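Local coordinates for protein glycosyl transferase (Staphylococcus aureus, PDB 5TZJ) that belongs to the glycosyltransferase family 2 proteins and holds uridine-diphosphate-N-acetylglucosamine in the pocket of its N-terminal domain, at residues 15-19 against 90-95; 298-303 against 342-346. All coordinates share one frame; numbering follows the deposited sequence.

In the fold
Contact 1 (15-19 with 90-95) and contact 2 (298-303 with 342-346) lie on opposite sides of the chain's centre, about 45 Å apart between their centres and about 28 Å at their nearest atoms, and they do not touch. Contact 1 belongs to the family 2 glycosyltransferase part, where Asp-91, Ser-92 and Asp-93 line the pocket of uridine-diphosphate-N-acetylglucosamine. Contact 2 is remote from that ligand; it joins helix 298-305 to the edge strand 344-348 of the small antiparallel sheet near the end of the modelled chain. The two follow in series along the sequence, the first closing before the second opens.

Contact 1. Residues 15-19 against 90-95; sequences YITEL and VDSDDY. With UD1 (uridine-diphosphate-N-acetylglucosamine), chain C.
The first turn of helix 16-24 lies against the type I beta turn Asp-91 to Asp-94 and the residue after it, Tyr-95, with the CA atoms of Leu-19 and Tyr-95 4.5 Å apart and those of Ile-16 and Ser-92 5.5 Å apart. The CB of Asp-93 sits over one face of the Tyr-15 ring, toward its rim, 3.8 Å from the centroid in a CH-pi contact. The two side chains run alongside each other; Tyr-15 reaches this place with CG between its backbone N and carbonyl carbon (chi1 38°). At the ring's edge, in its plane, CE1 meets Ser-92 OG at 3.3 Å. Leu-19 reaches Val-90 CG1 with CD1 (3.6 Å), its CB lying against Asp-94 O. Residues 91-93, Asp-X-Asp after strand 86-89, are consistent with the DXD motif of GT-A-type glycosyltransferases; Asp-91 and Ser-92 hydrogen-bond uridine-diphosphate-N-acetylglucosamine, while Asp-93 lies beside its phosphate. Ser-92 N donates a nearly straight hydrogen bond to O3B of the ligand (2.8 Å, 169°), while Ser-92 OG is hydrogen-bonded to O2' at 2.8 Å and also to Ser-12. The ligand's O3' donates to Asp-91 OD2 at 2.6 Å. Asp-91 OD1 and Asp-93 OD2 form salt bridges to Arg-75 and Arg-206 respectively, tying down both carboxylates.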
loop_
_atom_site.group_PDB
_atom_site.type_symbol
_atom_site.label_atom_id
_atom_site.label_comp_id
_atom_site.label_asym_id
_atom_site.label_seq_id
_atom_site.Cartn_x
_atom_site.Cartn_y
_atom_site.Cartn_z
ATOM N N TYR A 15 13.679 -0.096 -19.265
ATOM C CA TYR A 15 14.291 0.196 -17.968
ATOM C C TYR A 15 14.763 -1.024 -17.192
ATOM O O TYR A 15 15.481 -0.848 -16.204
ATOM C CB TYR A 15 13.316 0.998 -17.077
ATOM C CG TYR A 15 11.861 0.583 -17.206
ATOM C CD1 TYR A 15 11.360 -0.506 -16.502
ATOM C CD2 TYR A 15 10.986 1.282 -18.037
ATOM C CE1 TYR A 15 10.004 -0.895 -16.610
ATOM C CE2 TYR A 15 9.632 0.909 -18.165
ATOM C CZ TYR A 15 9.133 -0.188 -17.448
ATOM O OH TYR A 15 7.780 -0.561 -17.571
ATOM N N ILE A 16 14.389 -2.248 -17.590
ATOM C CA ILE A 16 14.629 -3.393 -16.717
ATOM C C ILE A 16 16.112 -3.590 -16.441
ATOM O O ILE A 16 16.477 -4.147 -15.399
ATOM C CB ILE A 16 14.003 -4.670 -17.311
ATOM C CG1 ILE A 16 14.103 -5.834 -16.326
ATOM C CG2 ILE A 16 14.629 -4.992 -18.618
ATOM C CD1 ILE A 16 13.207 -5.660 -15.093
ATOM N N THR A 17 16.979 -3.095 -17.332
ATOM C CA THR A 17 18.419 -3.222 -17.126
ATOM C C THR A 17 18.880 -2.515 -15.851
ATOM O O THR A 17 19.753 -3.027 -15.135
ATOM C CB THR A 17 19.166 -2.681 -18.348
ATOM O OG1 THR A 17 18.799 -3.452 -19.500
ATOM C CG2 THR A 17 20.643 -2.789 -18.157
ATOM N N GLU A 18 18.337 -1.331 -15.552
ATOM C CA GLU A 18 18.799 -0.642 -14.346
ATOM C C GLU A 18 18.567 -1.505 -13.104
ATOM O O GLU A 18 19.476 -1.668 -12.278
ATOM C CB GLU A 18 18.132 0.730 -14.195
ATOM C CG GLU A 18 17.805 1.426 -15.518
ATOM C CD GLU A 18 19.017 1.985 -16.269
ATOM O OE1 GLU A 18 18.777 2.716 -17.247
ATOM O OE2 GLU A 18 20.194 1.711 -15.912
ATOM N N LEU A 19 17.398 -2.139 -13.002
ATOM C CA LEU A 19 17.141 -3.037 -11.873
ATOM C C LEU A 19 18.132 -4.198 -11.838
ATOM O O LEU A 19 18.751 -4.474 -10.801
ATOM C CB LEU A 19 15.719 -3.581 -11.945
ATOM C CG LEU A 19 15.421 -4.720 -10.961
ATOM C CD1 LEU A 19 15.734 -4.356 -9.495
ATOM C CD2 LEU A 19 13.948 -5.101 -11.113
ATOM N N VAL A 90 10.538 -5.881 -5.833
ATOM C CA VAL A 90 11.029 -4.695 -6.524
ATOM C C VAL A 90 10.327 -4.597 -7.860
ATOM O O VAL A 90 10.337 -5.560 -8.638
ATOM C CB VAL A 90 12.545 -4.748 -6.761
ATOM C CG1 VAL A 90 12.994 -3.389 -7.326
ATOM C CG2 VAL A 90 13.235 -5.112 -5.487
ATOM N N ASP A 91 9.804 -3.423 -8.157
ATOM C CA ASP A 91 9.150 -3.211 -9.436
ATOM C C ASP A 91 10.156 -2.956 -10.545
ATOM O O ASP A 91 11.288 -2.498 -10.312
ATOM C CB ASP A 91 8.166 -2.063 -9.341
ATOM C CG ASP A 91 6.984 -2.430 -8.488
ATOM O OD1 ASP A 91 6.761 -3.665 -8.289
ATOM O OD2 ASP A 91 6.294 -1.502 -8.046
ATOM N N SER A 92 9.732 -3.304 -11.768
ATOM C CA SER A 92 10.661 -3.440 -12.881
ATOM C C SER A 92 11.339 -2.125 -13.251
ATOM O O SER A 92 12.421 -2.144 -13.851
ATOM C CB SER A 92 9.925 -4.030 -14.086
ATOM O OG SER A 92 8.886 -3.176 -14.513
ATOM N N ASP A 93 10.730 -0.988 -12.924
ATOM C CA ASP A 93 11.279 0.324 -13.225
ATOM C C ASP A 93 12.004 0.945 -12.034
ATOM O O ASP A 93 12.359 2.130 -12.089
ATOM C CB ASP A 93 10.156 1.248 -13.698
ATOM C CG ASP A 93 8.996 1.301 -12.697
ATOM O OD1 ASP A 93 9.037 0.534 -11.698
ATOM O OD2 ASP A 93 8.032 2.074 -12.914
ATOM N N ASP A 94 12.235 0.186 -10.962
ATOM C CA ASP A 94 12.965 0.696 -9.791
ATOM C C ASP A 94 14.332 0.010 -9.695
ATOM O O ASP A 94 14.684 -0.837 -10.513
ATOM C CB ASP A 94 12.139 0.504 -8.513
ATOM C CG ASP A 94 10.786 1.219 -8.575
ATOM O OD1 ASP A 94 10.686 2.227 -9.316
ATOM O OD2 ASP A 94 9.826 0.759 -7.906
ATOM N N TYR A 95 15.123 0.396 -8.697
ATOM C CA TYR A 95 16.363 -0.310 -8.402
ATOM C C TYR A 95 16.667 -0.129 -6.924
ATOM O O TYR A 95 15.950 0.577 -6.210
ATOM C CB TYR A 95 17.530 0.163 -9.300
ATOM C CG TYR A 95 17.668 1.668 -9.390
ATOM C CD1 TYR A 95 16.903 2.393 -10.292
ATOM C CD2 TYR A 95 18.563 2.360 -8.575
ATOM C CE1 TYR A 95 17.012 3.763 -10.369
ATOM C CE2 TYR A 95 18.685 3.728 -8.662
ATOM C CZ TYR A 95 17.888 4.418 -9.557
ATOM O OH TYR A 95 17.993 5.788 -9.665
HETATM C "C1'" UD1 C . 3.052 1.576 -7.504
HETATM C "C2'" UD1 C . 3.623 0.658 -6.430
HETATM C "C3'" UD1 C . 3.590 -0.724 -6.991
HETATM C "C4'" UD1 C . 2.159 -1.131 -7.022
HETATM C "C5'" UD1 C . 1.472 -0.315 -8.118
HETATM C "C6'" UD1 C . 0.009 -0.644 -8.188
HETATM C "C7'" UD1 C . 5.154 2.007 -4.968
HETATM C "C8'" UD1 C . 3.928 2.559 -4.264
HETATM N "N2'" UD1 C . 5.003 1.075 -6.057
HETATM O "O1'" UD1 C . 3.936 1.529 -8.562
HETATM O "O3'" UD1 C . 4.433 -1.647 -6.244
HETATM O "O4'" UD1 C . 2.056 -2.520 -7.270
HETATM O "O5'" UD1 C . 1.645 1.141 -7.858
HETATM O "O6'" UD1 C . -0.524 -0.712 -6.888
HETATM O "O7'" UD1 C . 6.240 2.343 -4.657
HETATM N N1 UD1 C . 3.157 -4.980 -13.928
HETATM C C2 UD1 C . 2.748 -6.377 -14.247
HETATM N N3 UD1 C . 1.526 -6.644 -15.069
HETATM C C4 UD1 C . 0.738 -5.509 -15.540
HETATM C C5 UD1 C . 1.139 -4.106 -15.194
HETATM C C6 UD1 C . 2.353 -3.858 -14.380
HETATM O O2 UD1 C . 3.396 -7.272 -13.856
HETATM O O4 UD1 C . -0.231 -5.718 -16.194
HETATM C C1B UD1 C . 4.307 -4.773 -13.085
HETATM C C2B UD1 C . 5.323 -3.610 -13.594
HETATM O "O2'" UD1 C . 6.220 -4.174 -14.630
HETATM C C3B UD1 C . 5.936 -3.205 -12.482
HETATM C C4B UD1 C . 4.923 -3.417 -11.339
HETATM O O4B UD1 C . 3.852 -4.370 -11.901
HETATM O O3B UD1 C . 7.112 -4.086 -12.146
HETATM C C5B UD1 C . 4.255 -2.235 -10.905
HETATM O O5B UD1 C . 3.569 -1.658 -11.982
HETATM P PA UD1 C . 3.854 -0.055 -12.256
HETATM O O1A UD1 C . 3.303 0.347 -13.600
HETATM O O2A UD1 C . 5.341 0.229 -12.151
HETATM O O3A UD1 C . 3.058 0.697 -10.999
HETATM P PB UD1 C . 3.557 1.994 -10.103
HETATM O O1B UD1 C . 4.768 2.702 -10.670
HETATM O O2B UD1 C . 2.340 2.897 -10.226
#

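Contact 2. Residues 298-303 against 342-346; sequences RPLLHY and EPYFE
Phe-345 has the largest share of the contact between helix 298-305 and strand 344-348; the axes of 298-303 and 344-346 come within 9.6 Å, their N-to-C directions 138° apart. Pro-299 CB stands over the centre of the Phe-345 ring, 3.6 Å from the centroid and almost along the ring normal, a CH-pi contact; the proline and phenylalanine side chains run antiparallel past one another. Aromatic contact comes from His-302: the edge of Phe-345 points at the imidazole face in a T-shaped pair with planes at 67°, and Phe-345 CZ lies 3.8 Å from His-302 CG. With CG anti to the backbone N (chi1 -178°), the imidazole offers its face to that edge. Tyr-303 adds apolar contact through CE2, 4.2 Å from Phe-345 CE2.

Among the polar contacts, a hydrogen bond is modelled from Tyr-303 OH to Glu-342 OE2, at 2.4 Å so short that its exact length is doubtful; OE2 lies at the edge of the phenol ring and in its plane. The same carboxylate oxygen accepts a hydrogen bond from a water also hydrogen-bonded to His-302 NE2 at 2.6 Å, bridging both side chains. A second water donates to Pro-343 O at 2.6 Å and weakly to Tyr-303 OH.

Together they pack a helix against an edge strand of the three-stranded antiparallel sheet 326-348, where a backbone hydrogen bond joins Phe-345 to Ile-336.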
loop_
_atom_site.group_PDB
_atom_site.type_symbol
_atom_site.label_atom_id
_atom_site.label_comp_id
_atom_site.label_asym_id
_atom_site.label_seq_id
_atom_site.Cartn_x
_atom_site.Cartn_y
_atom_site.Cartn_z
ATOM N N ARG A 298 -15.570 12.445 10.743
ATOM C CA ARG A 298 -16.759 11.827 11.323
ATOM C C ARG A 298 -18.015 12.109 10.506
ATOM O O ARG A 298 -18.803 11.161 10.295
ATOM C CB ARG A 298 -16.949 12.265 12.802
ATOM C CG ARG A 298 -15.672 11.982 13.588
ATOM C CD ARG A 298 -15.846 11.829 15.169
ATOM N NE ARG A 298 -14.456 11.699 15.675
ATOM C CZ ARG A 298 -13.920 12.495 16.615
ATOM N NH1 ARG A 298 -14.646 13.431 17.196
ATOM N NH2 ARG A 298 -12.645 12.362 16.954
ATOM N N PRO A 299 -18.241 13.319 9.980
ATOM C CA PRO A 299 -19.437 13.492 9.110
ATOM C C PRO A 299 -19.292 12.764 7.772
ATOM O O PRO A 299 -20.305 12.386 7.170
ATOM C CB PRO A 299 -19.528 15.008 8.907
ATOM C CG PRO A 299 -18.139 15.520 9.176
ATOM C CD PRO A 299 -17.522 14.596 10.196
ATOM N N LEU A 300 -18.068 12.592 7.266
ATOM C CA LEU A 300 -17.956 11.859 5.999
ATOM C C LEU A 300 -18.298 10.390 6.215
ATOM O O LEU A 300 -18.999 9.776 5.393
ATOM C CB LEU A 300 -16.541 11.990 5.421
ATOM C CG LEU A 300 -16.179 13.440 5.093
ATOM C CD1 LEU A 300 -14.748 13.535 4.613
ATOM C CD2 LEU A 300 -17.157 14.014 4.036
ATOM N N LEU A 301 -17.807 9.807 7.324
ATOM C CA LEU A 301 -18.180 8.431 7.664
ATOM C C LEU A 301 -19.684 8.315 7.835
ATOM O O LEU A 301 -20.297 7.347 7.369
ATOM C CB LEU A 301 -17.463 7.971 8.933
ATOM C CG LEU A 301 -15.935 7.936 8.842
ATOM C CD1 LEU A 301 -15.334 7.656 10.175
ATOM C CD2 LEU A 301 -15.511 6.843 7.861
ATOM N N HIS A 302 -20.289 9.278 8.544
ATOM C CA HIS A 302 -21.747 9.297 8.727
ATOM C C HIS A 302 -22.490 9.220 7.398
ATOM O O HIS A 302 -23.317 8.326 7.185
ATOM C CB HIS A 302 -22.163 10.569 9.477
ATOM C CG HIS A 302 -23.627 10.647 9.752
ATOM N ND1 HIS A 302 -24.210 10.024 10.844
ATOM C CD2 HIS A 302 -24.631 11.262 9.080
ATOM C CE1 HIS A 302 -25.515 10.276 10.836
ATOM N NE2 HIS A 302 -25.793 11.015 9.774
ATOM N N TYR A 303 -22.215 10.151 6.486
ATOM C CA TYR A 303 -22.990 10.207 5.242
ATOM C C TYR A 303 -22.587 9.112 4.246
ATOM O O TYR A 303 -23.417 8.688 3.443
ATOM C CB TYR A 303 -22.858 11.608 4.628
ATOM C CG TYR A 303 -23.607 12.616 5.507
ATOM C CD1 TYR A 303 -24.955 12.422 5.794
ATOM C CD2 TYR A 303 -22.946 13.709 6.084
ATOM C CE1 TYR A 303 -25.665 13.304 6.616
ATOM C CE2 TYR A 303 -23.646 14.596 6.928
ATOM C CZ TYR A 303 -24.995 14.403 7.168
ATOM O OH TYR A 303 -25.670 15.281 8.002
ATOM N N GLU A 342 -29.854 18.401 10.373
ATOM C CA GLU A 342 -28.865 17.341 10.443
ATOM C C GLU A 342 -28.115 17.417 11.765
ATOM O O GLU A 342 -28.171 18.436 12.447
ATOM C CB GLU A 342 -27.880 17.485 9.276
ATOM C CG GLU A 342 -28.501 17.092 7.957
ATOM C CD GLU A 342 -28.883 15.629 7.931
ATOM O OE1 GLU A 342 -30.070 15.329 7.675
ATOM O OE2 GLU A 342 -28.003 14.786 8.179
ATOM N N PRO A 343 -27.394 16.356 12.156
ATOM C CA PRO A 343 -26.646 16.391 13.420
ATOM C C PRO A 343 -25.538 17.441 13.395
ATOM O O PRO A 343 -24.993 17.775 12.336
ATOM C CB PRO A 343 -26.044 14.984 13.528
ATOM C CG PRO A 343 -26.735 14.135 12.487
ATOM C CD PRO A 343 -27.269 15.066 11.446
ATOM N N TYR A 344 -25.171 17.938 14.597
ATOM C CA TYR A 344 -23.911 18.656 14.741
ATOM C C TYR A 344 -22.784 17.649 14.931
ATOM O O TYR A 344 -22.945 16.647 15.636
ATOM C CB TYR A 344 -23.924 19.609 15.949
ATOM C CG TYR A 344 -24.564 20.925 15.759
ATOM C CD1 TYR A 344 -25.950 21.055 15.720
ATOM C CD2 TYR A 344 -23.790 22.081 15.715
ATOM C CE1 TYR A 344 -26.553 22.315 15.598
ATOM C CE2 TYR A 344 -24.364 23.309 15.597
ATOM C CZ TYR A 344 -25.753 23.433 15.540
ATOM O OH TYR A 344 -26.290 24.697 15.440
ATOM N N PHE A 345 -21.650 17.908 14.300
ATOM C CA PHE A 345 -20.428 17.124 14.494
ATOM C C PHE A 345 -19.374 17.971 15.189
ATOM O O PHE A 345 -19.011 19.032 14.674
ATOM C CB PHE A 345 -19.871 16.643 13.138
ATOM C CG PHE A 345 -20.809 15.750 12.430
ATOM C CD1 PHE A 345 -20.750 14.373 12.657
ATOM C CD2 PHE A 345 -21.818 16.273 11.622
ATOM C CE1 PHE A 345 -21.636 13.508 12.030
ATOM C CE2 PHE A 345 -22.737 15.388 10.984
ATOM C CZ PHE A 345 -22.620 14.023 11.180
ATOM N N GLU A 346 -18.819 17.463 16.290
ATOM C CA GLU A 346 -18.035 18.277 17.219
ATOM C C GLU A 346 -16.532 18.075 17.027
ATOM O O GLU A 346 -16.088 17.025 16.532
ATOM C CB GLU A 346 -18.397 17.922 18.663
ATOM C CG GLU A 346 -19.878 18.044 18.951
ATOM C CD GLU A 346 -20.176 18.354 20.425
ATOM O OE1 GLU A 346 -19.382 17.971 21.323
ATOM O OE2 GLU A 346 -21.212 19.006 20.652
HETATM O O HOH W 1 -28.093 12.158 9.193
HETATM O O HOH W 2 -24.623 18.008 9.785
#